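Local coordinates for ulvan Lyase-PL25 (Pseudoalteromonas sp. PLSV, PDB 5UAM), which cleaves ulvan, the sulfated rhamnose- and uronic acid-containing cell-wall polysaccharide of green seaweeds, by a lyase reaction on a beta-propeller scaffold, at residues S416-D421 against D425-V430; A67-Q72 against G448-S453; V142-R145 against S150-E153; V430-S435 against K440-G445. One frame throughout, in Å; residues are numbered along the deposited sequence.

Contact 1 (S416-D421 against D425-V430); sequences SAFIKD and DAQMLV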
loop_
_atom_site.group_PDB
_atom_site.type_symbol
_atom_site.label_atom_id
_atom_site.label_comp_id
_atom_site.label_asym_id
_atom_site.label_seq_id
_atom_site.Cartn_x
_atom_site.Cartn_y
_atom_site.Cartn_z
ATOM N N SER A 416 6.946 3.285 2.370
ATOM C CA SER A 416 6.425 2.073 1.758
ATOM C C SER A 416 6.100 1.026 2.821
ATOM O O SER A 416 6.499 1.125 3.983
ATOM C CB SER A 416 7.455 1.457 0.810
ATOM O OG SER A 416 8.578 0.925 1.503
ATOM N N ALA A 417 5.408 -0.015 2.386
ATOM C CA ALA A 417 5.378 -1.250 3.150
ATOM C C ALA A 417 6.777 -1.859 3.166
ATOM O O ALA A 417 7.649 -1.506 2.359
ATOM C CB ALA A 417 4.395 -2.239 2.523
ATOM N N PHE A 418 7.009 -2.794 4.083
ATOM C CA PHE A 418 8.278 -3.496 4.069
ATOM C C PHE A 418 8.527 -4.143 2.711
ATOM O O PHE A 418 7.616 -4.721 2.097
ATOM C CB PHE A 418 8.333 -4.557 5.154
ATOM C CG PHE A 418 8.556 -4.018 6.549
ATOM C CD1 PHE A 418 9.693 -3.296 6.852
ATOM C CD2 PHE A 418 7.658 -4.295 7.581
ATOM C CE1 PHE A 418 9.905 -2.829 8.131
ATOM C CE2 PHE A 418 7.871 -3.817 8.854
ATOM C CZ PHE A 418 8.997 -3.095 9.128
ATOM N N ILE A 419 9.779 -4.059 2.277
ATOM C CA ILE A 419 10.237 -4.640 1.021
ATOM C C ILE A 419 10.056 -6.143 1.022
ATOM O O ILE A 419 10.317 -6.836 2.021
ATOM C CB ILE A 419 11.702 -4.232 0.837
ATOM C CG1 ILE A 419 11.698 -2.748 0.477
ATOM C CG2 ILE A 419 12.446 -5.073 -0.193
ATOM C CD1 ILE A 419 13.029 -2.144 0.424
ATOM N N LYS A 420 9.592 -6.668 -0.116
ATOM C CA LYS A 420 9.389 -8.099 -0.251
ATOM C C LYS A 420 10.714 -8.833 -0.113
ATOM O O LYS A 420 11.686 -8.525 -0.800
ATOM C CB LYS A 420 8.737 -8.434 -1.601
ATOM C CG LYS A 420 8.606 -9.952 -1.878
ATOM C CD LYS A 420 7.940 -10.250 -3.199
ATOM C CE LYS A 420 8.055 -11.729 -3.563
ATOM N NZ LYS A 420 7.440 -12.605 -2.538
ATOM N N ASP A 421 10.749 -9.839 0.764
ATOM C CA ASP A 421 11.946 -10.637 0.983
ATOM C C ASP A 421 13.131 -9.783 1.427
ATOM O O ASP A 421 14.294 -10.117 1.161
ATOM C CB ASP A 421 12.280 -11.485 -0.237
ATOM C CG ASP A 421 11.217 -12.524 -0.515
ATOM O OD1 ASP A 421 10.649 -13.103 0.452
ATOM O OD2 ASP A 421 10.925 -12.793 -1.699
ATOM N N ASP A 425 19.588 -4.962 5.865
ATOM C CA ASP A 425 20.090 -3.655 5.453
ATOM C C ASP A 425 19.112 -2.843 4.609
ATOM O O ASP A 425 19.333 -1.636 4.437
ATOM C CB ASP A 425 21.387 -3.807 4.650
ATOM C CG ASP A 425 22.597 -4.089 5.526
ATOM O OD1 ASP A 425 22.466 -4.052 6.773
ATOM O OD2 ASP A 425 23.688 -4.343 4.955
ATOM N N ALA A 426 18.020 -3.433 4.115
ATOM C CA ALA A 426 17.184 -2.723 3.149
ATOM C C ALA A 426 15.742 -3.214 3.309
ATOM O O ALA A 426 15.278 -4.101 2.590
ATOM C CB ALA A 426 17.715 -2.961 1.743
ATOM N N GLN A 427 15.032 -2.585 4.230
ATOM C CA GLN A 427 13.708 -3.022 4.645
ATOM C C GLN A 427 12.569 -2.111 4.219
ATOM O O GLN A 427 11.449 -2.583 4.091
ATOM C CB GLN A 427 13.673 -3.159 6.165
ATOM C CG GLN A 427 14.642 -4.201 6.656
ATOM C CD GLN A 427 14.397 -4.586 8.069
ATOM O OE1 GLN A 427 13.305 -5.052 8.438
ATOM N NE2 GLN A 427 15.409 -4.427 8.883
ATOM N N MET A 428 12.801 -0.816 4.042
ATOM C CA MET A 428 11.702 0.105 3.790
ATOM C C MET A 428 12.222 1.273 2.979
ATOM O O MET A 428 13.377 1.677 3.132
ATOM C CB MET A 428 11.079 0.574 5.121
ATOM C CG MET A 428 9.885 1.498 4.979
ATOM S SD MET A 428 9.163 1.976 6.575
ATOM C CE MET A 428 8.124 0.559 6.950
ATOM N N LEU A 429 11.345 1.822 2.151
ATOM C CA LEU A 429 11.603 3.057 1.412
ATOM C C LEU A 429 10.961 4.239 2.119
ATOM O O LEU A 429 9.882 4.114 2.722
ATOM C CB LEU A 429 11.057 2.931 -0.005
ATOM C CG LEU A 429 11.868 1.982 -0.864
ATOM C CD1 LEU A 429 11.078 1.440 -2.020
ATOM C CD2 LEU A 429 13.111 2.693 -1.385
ATOM N N VAL A 430 11.633 5.395 2.053
ATOM C CA VAL A 430 11.203 6.594 2.757
ATOM C C VAL A 430 11.376 7.772 1.813
ATOM O O VAL A 430 12.386 7.862 1.107
ATOM C CB VAL A 430 12.069 6.855 4.011
ATOM C CG1 VAL A 430 11.413 7.917 4.904
ATOM C CG2 VAL A 430 12.321 5.588 4.780
#
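Ser416 and Leu429 lie 5.3 Å apart at their CA atoms and are joined by a backbone bond from Ser416 N to Leu429 O, beyond which the chain of 416-421 runs back along 425-430 and is tied again where Ile419 N meets Gln427 O at 2.9 Å. The second bond is nearly straight, although its N-H reaches the oxygen from above the carbonyl plane. Between the two ties a side chain replaces the backbone: Ser416 OG, tucked between its own N and carbonyl carbon (chi1 69°), takes the N-H of Leu429 at 3.0 Å and gives its own proton to Ala417 O. Phe418 lies beside Gln427, which with Met428 forms a classic beta bulge opposite Val444. The Met428 methyl CE sits over one face of the phenyl ring, toward its rim, 4.3 Å from the centroid, while Gln427 O lies in the ring plane at the edge, 3.3 Å from CD1. Ile419 sends CD1 along the backbone of 426-428, 3.7 Å from Ala426 O, and also packs on Leu443 of the adjacent strand. Asp364, on strand 362-367, accepts from Phe418 N. Within this buried part of the propeller, the hydroxyl of Ser416 thus works as both acceptor and donor, which fixes its rotation, whereas Ser416 O is buried without a polar partner and meets the Met428 methyl instead.

Contact 2 (A67-Q72 against G448-S453); sequences ASYNHQ and GAVTRS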
loop_
_atom_site.group_PDB
_atom_site.type_symbol
_atom_site.label_atom_id
_atom_site.label_comp_id
_atom_site.label_asym_id
_atom_site.label_seq_id
_atom_site.Cartn_x
_atom_site.Cartn_y
_atom_site.Cartn_z
ATOM N N ALA A 67 15.027 2.020 -9.330
ATOM C CA ALA A 67 16.460 1.919 -9.121
ATOM C C ALA A 67 16.769 0.571 -8.482
ATOM O O ALA A 67 15.872 -0.178 -8.088
ATOM C CB ALA A 67 16.967 3.053 -8.212
ATOM N N SER A 68 18.047 0.237 -8.394
ATOM C CA SER A 68 18.444 -0.987 -7.718
ATOM C C SER A 68 19.767 -0.791 -7.005
ATOM O O SER A 68 20.600 0.019 -7.420
ATOM C CB SER A 68 18.547 -2.149 -8.689
ATOM O OG SER A 68 19.619 -2.001 -9.589
ATOM N N TYR A 69 19.945 -1.578 -5.940
ATOM C CA TYR A 69 21.173 -1.603 -5.157
ATOM C C TYR A 69 21.702 -3.026 -5.101
ATOM O O TYR A 69 20.976 -3.945 -4.708
ATOM C CB TYR A 69 20.932 -1.079 -3.745
ATOM C CG TYR A 69 22.194 -1.004 -2.914
ATOM C CD1 TYR A 69 23.196 -0.105 -3.220
ATOM C CD2 TYR A 69 22.404 -1.868 -1.853
ATOM C CE1 TYR A 69 24.351 -0.038 -2.469
ATOM C CE2 TYR A 69 23.552 -1.807 -1.090
ATOM C CZ TYR A 69 24.518 -0.885 -1.401
ATOM O OH TYR A 69 25.685 -0.791 -0.663
ATOM N N ASN A 70 22.958 -3.195 -5.472
ATOM C CA ASN A 70 23.651 -4.478 -5.396
ATOM C C ASN A 70 24.413 -4.501 -4.079
ATOM O O ASN A 70 25.373 -3.744 -3.893
ATOM C CB ASN A 70 24.608 -4.597 -6.580
ATOM C CG ASN A 70 25.324 -5.920 -6.628
ATOM O OD1 ASN A 70 25.779 -6.436 -5.610
ATOM N ND2 ASN A 70 25.418 -6.489 -7.824
ATOM N N HIS A 71 23.976 -5.364 -3.162
ATOM C CA HIS A 71 24.561 -5.378 -1.824
ATOM C C HIS A 71 25.985 -5.908 -1.814
ATOM O O HIS A 71 26.756 -5.550 -0.914
ATOM C CB HIS A 71 23.660 -6.179 -0.882
ATOM C CG HIS A 71 22.340 -5.520 -0.625
ATOM N ND1 HIS A 71 22.113 -4.737 0.487
ATOM C CD2 HIS A 71 21.198 -5.477 -1.353
ATOM C CE1 HIS A 71 20.875 -4.271 0.450
ATOM N NE2 HIS A 71 20.301 -4.702 -0.659
ATOM N N GLN A 72 26.355 -6.767 -2.767
ATOM C CA GLN A 72 27.713 -7.302 -2.788
ATOM C C GLN A 72 28.719 -6.289 -3.312
ATOM O O GLN A 72 29.828 -6.190 -2.784
ATOM C CB GLN A 72 27.775 -8.583 -3.625
ATOM C CG GLN A 72 29.173 -9.232 -3.666
ATOM C CD GLN A 72 29.208 -10.549 -4.428
ATOM O OE1 GLN A 72 28.229 -10.940 -5.071
ATOM N NE2 GLN A 72 30.344 -11.244 -4.359
ATOM N N GLY A 448 19.937 2.383 9.540
ATOM C CA GLY A 448 19.913 3.629 8.809
ATOM C C GLY A 448 19.879 3.403 7.319
ATOM O O GLY A 448 19.497 2.338 6.829
ATOM N N ALA A 449 20.270 4.436 6.590
ATOM C CA ALA A 449 20.111 4.458 5.151
ATOM C C ALA A 449 21.243 3.722 4.455
ATOM O O ALA A 449 22.393 3.700 4.915
ATOM C CB ALA A 449 20.088 5.912 4.667
ATOM N N VAL A 450 20.894 3.136 3.310
ATOM C CA VAL A 450 21.868 2.581 2.375
ATOM C C VAL A 450 22.384 3.748 1.544
ATOM O O VAL A 450 21.648 4.303 0.727
ATOM C CB VAL A 450 21.227 1.526 1.473
ATOM C CG1 VAL A 450 22.256 0.983 0.482
ATOM C CG2 VAL A 450 20.624 0.401 2.281
ATOM N N THR A 451 23.639 4.113 1.743
ATOM C CA THR A 451 24.158 5.333 1.139
ATOM C C THR A 451 24.491 5.148 -0.338
ATOM O O THR A 451 24.613 4.028 -0.858
ATOM C CB THR A 451 25.386 5.846 1.887
ATOM O OG1 THR A 451 26.474 4.920 1.785
ATOM C CG2 THR A 451 25.067 6.081 3.381
ATOM N N ARG A 452 24.621 6.286 -1.012
ATOM C CA ARG A 452 25.000 6.337 -2.417
ATOM C C ARG A 452 26.056 7.419 -2.622
ATOM O O ARG A 452 26.016 8.469 -1.977
ATOM C CB ARG A 452 23.796 6.665 -3.291
ATOM C CG ARG A 452 24.117 6.685 -4.780
ATOM C CD ARG A 452 22.858 6.719 -5.660
ATOM N NE ARG A 452 23.226 6.423 -7.047
ATOM C CZ ARG A 452 22.355 6.227 -8.039
ATOM N NH1 ARG A 452 21.056 6.365 -7.827
ATOM N NH2 ARG A 452 22.790 5.878 -9.229
ATOM N N SER A 453 27.003 7.162 -3.517
ATOM C CA SER A 453 27.971 8.178 -3.905
ATOM C C SER A 453 27.246 9.360 -4.523
ATOM O O SER A 453 26.442 9.200 -5.442
ATOM C CB SER A 453 28.931 7.581 -4.931
ATOM O OG SER A 453 29.538 8.576 -5.724
HETATM O O HOH W 1 26.096 1.870 0.182
#
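Tyr69 and Val450 meet where the segment that follows one blade of the beta-propeller meets the next blade: Tyr69 stands on strand 64-70, the third of a four-stranded antiparallel blade, and Val450 lies in the segment leading from strand 439-444 to strand 452-453 near the C-terminus. The tight part is a single CH-pi contact. Val450 CG1 presses on one face of the phenol ring over its centre, 3.5 Å from the centroid and 13° off the ring normal, so that all six ring carbons lie within 4.0 Å of this one methyl. Both side chains are swung out by the same torsion: CG of Tyr69 is anti to the backbone N (chi1 -177°), and CG1 of Val450 likewise (chi1 179°), which brings methyl and ring together although the two backbones stay 8.6 Å apart between the CA atoms of Tyr69 and Val450. His71 stands beside the same tyrosine, with CD2 of Tyr69 over the face of its imidazole and its ND1 at the phenol edge. Trp76, from the neighbouring strand 75-81, packs against both Tyr69 and Val450 and gives its indole N-H to Thr451 O.

The other side is loose. Beyond the methyl, the segments are linked through water rather than directly; the Thr451 side chain leaves its backbone away from the tyrosine, and its OG1 is hydrogen-bonded to Gln25. The phenol thus has a firmly packed face and a hydrated tip: one water lies 2.8 Å from Tyr69 OH and donates a hydrogen bond to Thr451 O, also at 2.8 Å.

Contact 3 (V142-R145 against S150-E153); sequences VSKR and SQWE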
loop_
_atom_site.group_PDB
_atom_site.type_symbol
_atom_site.label_atom_id
_atom_site.label_comp_id
_atom_site.label_asym_id
_atom_site.label_seq_id
_atom_site.Cartn_x
_atom_site.Cartn_y
_atom_site.Cartn_z
ATOM N N VAL A 142 6.656 -3.439 -18.391
ATOM C CA VAL A 142 7.516 -4.579 -18.092
ATOM C C VAL A 142 8.913 -4.298 -18.628
ATOM O O VAL A 142 9.090 -3.650 -19.664
ATOM C CB VAL A 142 6.943 -5.892 -18.673
ATOM C CG1 VAL A 142 6.964 -5.875 -20.172
ATOM C CG2 VAL A 142 7.707 -7.100 -18.118
ATOM N N SER A 143 9.918 -4.793 -17.916
ATOM C CA SER A 143 11.279 -4.616 -18.405
ATOM C C SER A 143 11.462 -5.354 -19.727
ATOM O O SER A 143 10.857 -6.403 -19.963
ATOM C CB SER A 143 12.296 -5.081 -17.361
ATOM O OG SER A 143 12.232 -6.471 -17.106
ATOM N N LYS A 144 12.288 -4.782 -20.616
ATOM C CA LYS A 144 12.517 -5.418 -21.915
ATOM C C LYS A 144 13.344 -6.683 -21.780
ATOM O O LYS A 144 13.220 -7.596 -22.612
ATOM C CB LYS A 144 13.199 -4.448 -22.862
ATOM C CG LYS A 144 12.271 -3.364 -23.307
ATOM C CD LYS A 144 12.832 -2.632 -24.494
ATOM C CE LYS A 144 11.821 -1.644 -25.036
ATOM N NZ LYS A 144 12.330 -1.008 -26.290
ATOM N N ARG A 145 14.188 -6.755 -20.754
ATOM C CA ARG A 145 15.054 -7.896 -20.514
ATOM C C ARG A 145 14.945 -8.299 -19.052
ATOM O O ARG A 145 14.678 -7.458 -18.190
ATOM C CB ARG A 145 16.523 -7.552 -20.830
ATOM C CG ARG A 145 16.756 -7.209 -22.290
ATOM C CD ARG A 145 18.216 -6.825 -22.541
ATOM N NE ARG A 145 19.146 -7.892 -22.205
ATOM N N SER A 150 16.764 -0.865 -16.939
ATOM C CA SER A 150 17.071 0.324 -17.735
ATOM C C SER A 150 16.134 0.550 -18.916
ATOM O O SER A 150 16.106 1.668 -19.450
ATOM C CB SER A 150 18.524 0.287 -18.226
ATOM O OG SER A 150 18.731 -0.727 -19.198
ATOM N N GLN A 151 15.392 -0.458 -19.367
ATOM C CA GLN A 151 14.573 -0.325 -20.568
ATOM C C GLN A 151 13.239 -1.021 -20.361
ATOM O O GLN A 151 13.187 -2.123 -19.805
ATOM C CB GLN A 151 15.260 -0.942 -21.802
ATOM C CG GLN A 151 16.609 -0.386 -22.150
ATOM C CD GLN A 151 17.215 -1.134 -23.345
ATOM O OE1 GLN A 151 16.488 -1.649 -24.199
ATOM N NE2 GLN A 151 18.538 -1.232 -23.384
ATOM N N TRP A 152 12.168 -0.375 -20.834
ATOM C CA TRP A 152 10.799 -0.741 -20.501
ATOM C C TRP A 152 9.915 -0.762 -21.740
ATOM O O TRP A 152 10.158 -0.047 -22.718
ATOM C CB TRP A 152 10.235 0.281 -19.480
ATOM C CG TRP A 152 11.029 0.172 -18.232
ATOM C CD1 TRP A 152 12.221 0.788 -17.953
ATOM C CD2 TRP A 152 10.749 -0.682 -17.143
ATOM N NE1 TRP A 152 12.683 0.366 -16.727
ATOM C CE2 TRP A 152 11.796 -0.544 -16.215
ATOM C CE3 TRP A 152 9.693 -1.544 -16.837
ATOM C CZ2 TRP A 152 11.830 -1.268 -15.028
ATOM C CZ3 TRP A 152 9.724 -2.247 -15.648
ATOM C CH2 TRP A 152 10.796 -2.101 -14.759
ATOM N N GLU A 153 8.875 -1.580 -21.682
ATOM C CA GLU A 153 7.838 -1.560 -22.694
ATOM C C GLU A 153 6.477 -1.598 -22.020
ATOM O O GLU A 153 6.302 -2.144 -20.923
ATOM C CB GLU A 153 7.980 -2.703 -23.702
ATOM C CG GLU A 153 7.824 -4.075 -23.100
ATOM C CD GLU A 153 8.116 -5.199 -24.097
ATOM O OE1 GLU A 153 8.596 -4.895 -25.213
ATOM O OE2 GLU A 153 7.860 -6.380 -23.761
HETATM O O HOH W 2 9.545 -7.846 -21.947
HETATM O O HOH W 3 15.058 -0.118 -25.728
HETATM O O HOH W 4 15.194 -4.046 -19.509
#
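Val142 and Glu153 form a hydrogen-bonded antiparallel pair, each backbone N donating to the other's O at 2.9 Å, and their side chains run side by side on one face of the sheet. Val142 CG1 touches Glu153 CG at 3.5 Å; both atoms occupy the position between backbone N and carbonyl carbon (chi1 67° and 64°), which directs them at one another. The carboxylate beyond is held by water: OE2 shares with Ser143 O a water that donates to both, and has a long, weak ion pair with Arg198.

Lys144 contributes the largest buried area. Its N donates to Gln151 O, and its extended chain crosses the Gln151 side chain at about a right angle before CE reaches 3.3 Å from Trp152 O. The ammonium at its end binds a water that in turn donates to Gln151 OE1.

Trp152 departs from this pattern, turning its indole to the other side, beneath the backbone of 142-143. Ser143 CA and CB lie over one face of its six-membered ring, CB 4.2 Å from the centroid, while NE1 donates to Ile149 O. Replacing Trp152 by an alanine is likely to open a gap under Ser143 and against Ile112 and Ile114, and to leave Ile149 O without its indole donor. The two segments close a beta hairpin, strands 139-143 and 152-154, which completes the outer edge of a four-stranded antiparallel propeller blade.

Contact 4 (V430-S435 against K440-G445); sequences VAEKVS and KMYLVG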
loop_
_atom_site.group_PDB
_atom_site.type_symbol
_atom_site.label_atom_id
_atom_site.label_comp_id
_atom_site.label_asym_id
_atom_site.label_seq_id
_atom_site.Cartn_x
_atom_site.Cartn_y
_atom_site.Cartn_z
ATOM N N VAL A 430 11.633 5.395 2.053
ATOM C CA VAL A 430 11.203 6.594 2.757
ATOM C C VAL A 430 11.376 7.772 1.813
ATOM O O VAL A 430 12.386 7.862 1.107
ATOM C CB VAL A 430 12.069 6.855 4.011
ATOM C CG1 VAL A 430 11.413 7.917 4.904
ATOM C CG2 VAL A 430 12.321 5.588 4.780
ATOM N N ALA A 431 10.410 8.682 1.815
ATOM C CA ALA A 431 10.482 9.934 1.062
ATOM C C ALA A 431 10.444 11.104 2.027
ATOM O O ALA A 431 9.548 11.201 2.867
ATOM C CB ALA A 431 9.306 10.023 0.081
ATOM N N GLU A 432 11.416 12.000 1.899
ATOM C CA GLU A 432 11.556 13.153 2.791
ATOM C C GLU A 432 10.794 14.318 2.165
ATOM O O GLU A 432 11.332 15.104 1.379
ATOM C CB GLU A 432 13.038 13.487 2.971
ATOM C CG GLU A 432 13.350 14.687 3.839
ATOM C CD GLU A 432 14.807 15.059 3.786
ATOM O OE1 GLU A 432 15.525 14.563 2.888
ATOM O OE2 GLU A 432 15.243 15.832 4.642
ATOM N N LYS A 433 9.511 14.427 2.494
ATOM C CA LYS A 433 8.669 15.473 1.931
ATOM C C LYS A 433 8.997 16.809 2.576
ATOM O O LYS A 433 8.844 16.978 3.790
ATOM C CB LYS A 433 7.204 15.136 2.167
ATOM C CG LYS A 433 6.781 13.838 1.521
ATOM C CD LYS A 433 5.287 13.653 1.581
ATOM C CE LYS A 433 4.820 13.349 2.982
ATOM N NZ LYS A 433 3.345 13.128 3.038
ATOM N N VAL A 434 9.431 17.764 1.757
ATOM C CA VAL A 434 9.712 19.121 2.205
ATOM C C VAL A 434 8.816 20.045 1.398
ATOM O O VAL A 434 7.904 20.673 1.942
ATOM C CB VAL A 434 11.200 19.459 2.041
ATOM C CG1 VAL A 434 11.503 20.853 2.552
ATOM C CG2 VAL A 434 12.021 18.448 2.800
ATOM N N SER A 435 9.064 20.146 0.098
ATOM C CA SER A 435 8.047 20.663 -0.802
ATOM C C SER A 435 7.433 19.476 -1.515
ATOM O O SER A 435 7.617 18.328 -1.116
ATOM C CB SER A 435 8.635 21.662 -1.784
ATOM O OG SER A 435 9.485 20.997 -2.670
ATOM N N LYS A 440 13.787 13.804 -1.710
ATOM C CA LYS A 440 14.862 12.840 -1.526
ATOM C C LYS A 440 14.313 11.501 -1.056
ATOM O O LYS A 440 13.433 11.428 -0.184
ATOM C CB LYS A 440 15.903 13.371 -0.545
ATOM C CG LYS A 440 16.649 14.556 -1.103
ATOM C CD LYS A 440 17.677 15.068 -0.095
ATOM C CE LYS A 440 18.465 16.252 -0.624
ATOM N NZ LYS A 440 17.632 17.480 -0.682
ATOM N N MET A 441 14.814 10.446 -1.688
ATOM C CA MET A 441 14.343 9.078 -1.510
ATOM C C MET A 441 15.424 8.265 -0.814
ATOM O O MET A 441 16.602 8.310 -1.213
ATOM C CB MET A 441 14.058 8.467 -2.872
ATOM C CG MET A 441 13.085 9.239 -3.740
ATOM S SD MET A 441 11.473 9.483 -2.962
ATOM C CE MET A 441 11.014 7.777 -2.610
ATOM N N TYR A 442 15.025 7.498 0.190
ATOM C CA TYR A 442 15.946 6.754 1.028
ATOM C C TYR A 442 15.532 5.295 1.118
ATOM O O TYR A 442 14.350 4.986 1.257
ATOM C CB TYR A 442 15.989 7.301 2.446
ATOM C CG TYR A 442 16.381 8.767 2.580
ATOM C CD1 TYR A 442 15.514 9.779 2.200
ATOM C CD2 TYR A 442 17.621 9.131 3.092
ATOM C CE1 TYR A 442 15.868 11.126 2.347
ATOM C CE2 TYR A 442 17.979 10.476 3.245
ATOM C CZ TYR A 442 17.102 11.464 2.851
ATOM O OH TYR A 442 17.469 12.787 2.990
ATOM N N LEU A 443 16.519 4.412 1.115
ATOM C CA LEU A 443 16.320 2.992 1.404
ATOM C C LEU A 443 16.945 2.735 2.767
ATOM O O LEU A 443 18.145 2.971 2.957
ATOM C CB LEU A 443 16.996 2.145 0.326
ATOM C CG LEU A 443 17.036 0.627 0.519
ATOM C CD1 LEU A 443 15.621 0.081 0.604
ATOM C CD2 LEU A 443 17.829 -0.039 -0.593
ATOM N N VAL A 444 16.147 2.275 3.730
ATOM C CA VAL A 444 16.612 2.139 5.103
ATOM C C VAL A 444 16.520 0.699 5.573
ATOM O O VAL A 444 15.672 -0.080 5.123
ATOM C CB VAL A 444 15.900 3.062 6.112
ATOM C CG1 VAL A 444 16.067 4.512 5.708
ATOM C CG2 VAL A 444 14.429 2.697 6.256
ATOM N N GLY A 445 17.396 0.368 6.516
ATOM C CA GLY A 445 17.388 -0.934 7.165
ATOM C C GLY A 445 17.263 -0.880 8.673
ATOM O O GLY A 445 16.542 -0.044 9.237
HETATM O O HOH W 5 13.721 15.878 0.370
#
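Val430 and Val444 touch through their CG2 methyls at 3.9 Å, crossing at about a right angle at the apolar centre of a beta hairpin that forms the two inner strands of a four-stranded antiparallel propeller blade. Leu387 of a neighbouring blade covers both valines. On the opposite face of the hairpin, Met441 curls back, bent at both chi2 and chi3, and lays SD 3.8 Å from Ala431 CB.

Outward from this centre, Val430 and Tyr442 form a hydrogen-bonded pair, and their amides exchange bonds both ways; Tyr442 N reaches Val430 O at 2.8 Å. The tyrosine ring then slants across the face it shares with Val430 to Glu432, with CE1 resting 3.7 Å from Glu432 CB. Its hydroxyl donates to Glu432 OE1 at 2.6 Å. The carboxylate oxygen lies in the plane of the ring, at its edge, but the hydroxyl comes from above the carboxylate plane, and the two flat groups are turned 63° apart. A phenylalanine in place of Tyr442 would probably leave Glu432 OE1 without this donor and its carboxylate freer to turn.

Charge gathers at the polar edge. Lys440 lays CB and CD against Glu432 OE1, while its NZ engages Tyr28 in a cation-pi contact and stays 5.1 Å from that oxygen. One water bridges the two strands, accepting from Lys440 N at 2.9 Å and donating to Glu432 O at 2.7 Å.

Contacts 1 and 4 share Val430 and lie 12 Å apart between centres, one after the other along strand 428-433, in the blade made of strands 30-33, 439-444, 428-433 and 412-415. Contact 2, centred 12 Å from contact 1 and 14 Å from contact 4, joins a segment following this blade to the blade running from strand 46-49 to strand 75-81. Its long loop encloses the others: contact 3 first, then contact 1, then contact 4. Contact 3 stands apart, 22 to 25 Å from the rest, in the blade running from strand 103-106 to strand 152-154. Because strand 30-33 pairs with 439-444, the N- and C-terminal parts of the chain meet in one blade, closing the propeller ring.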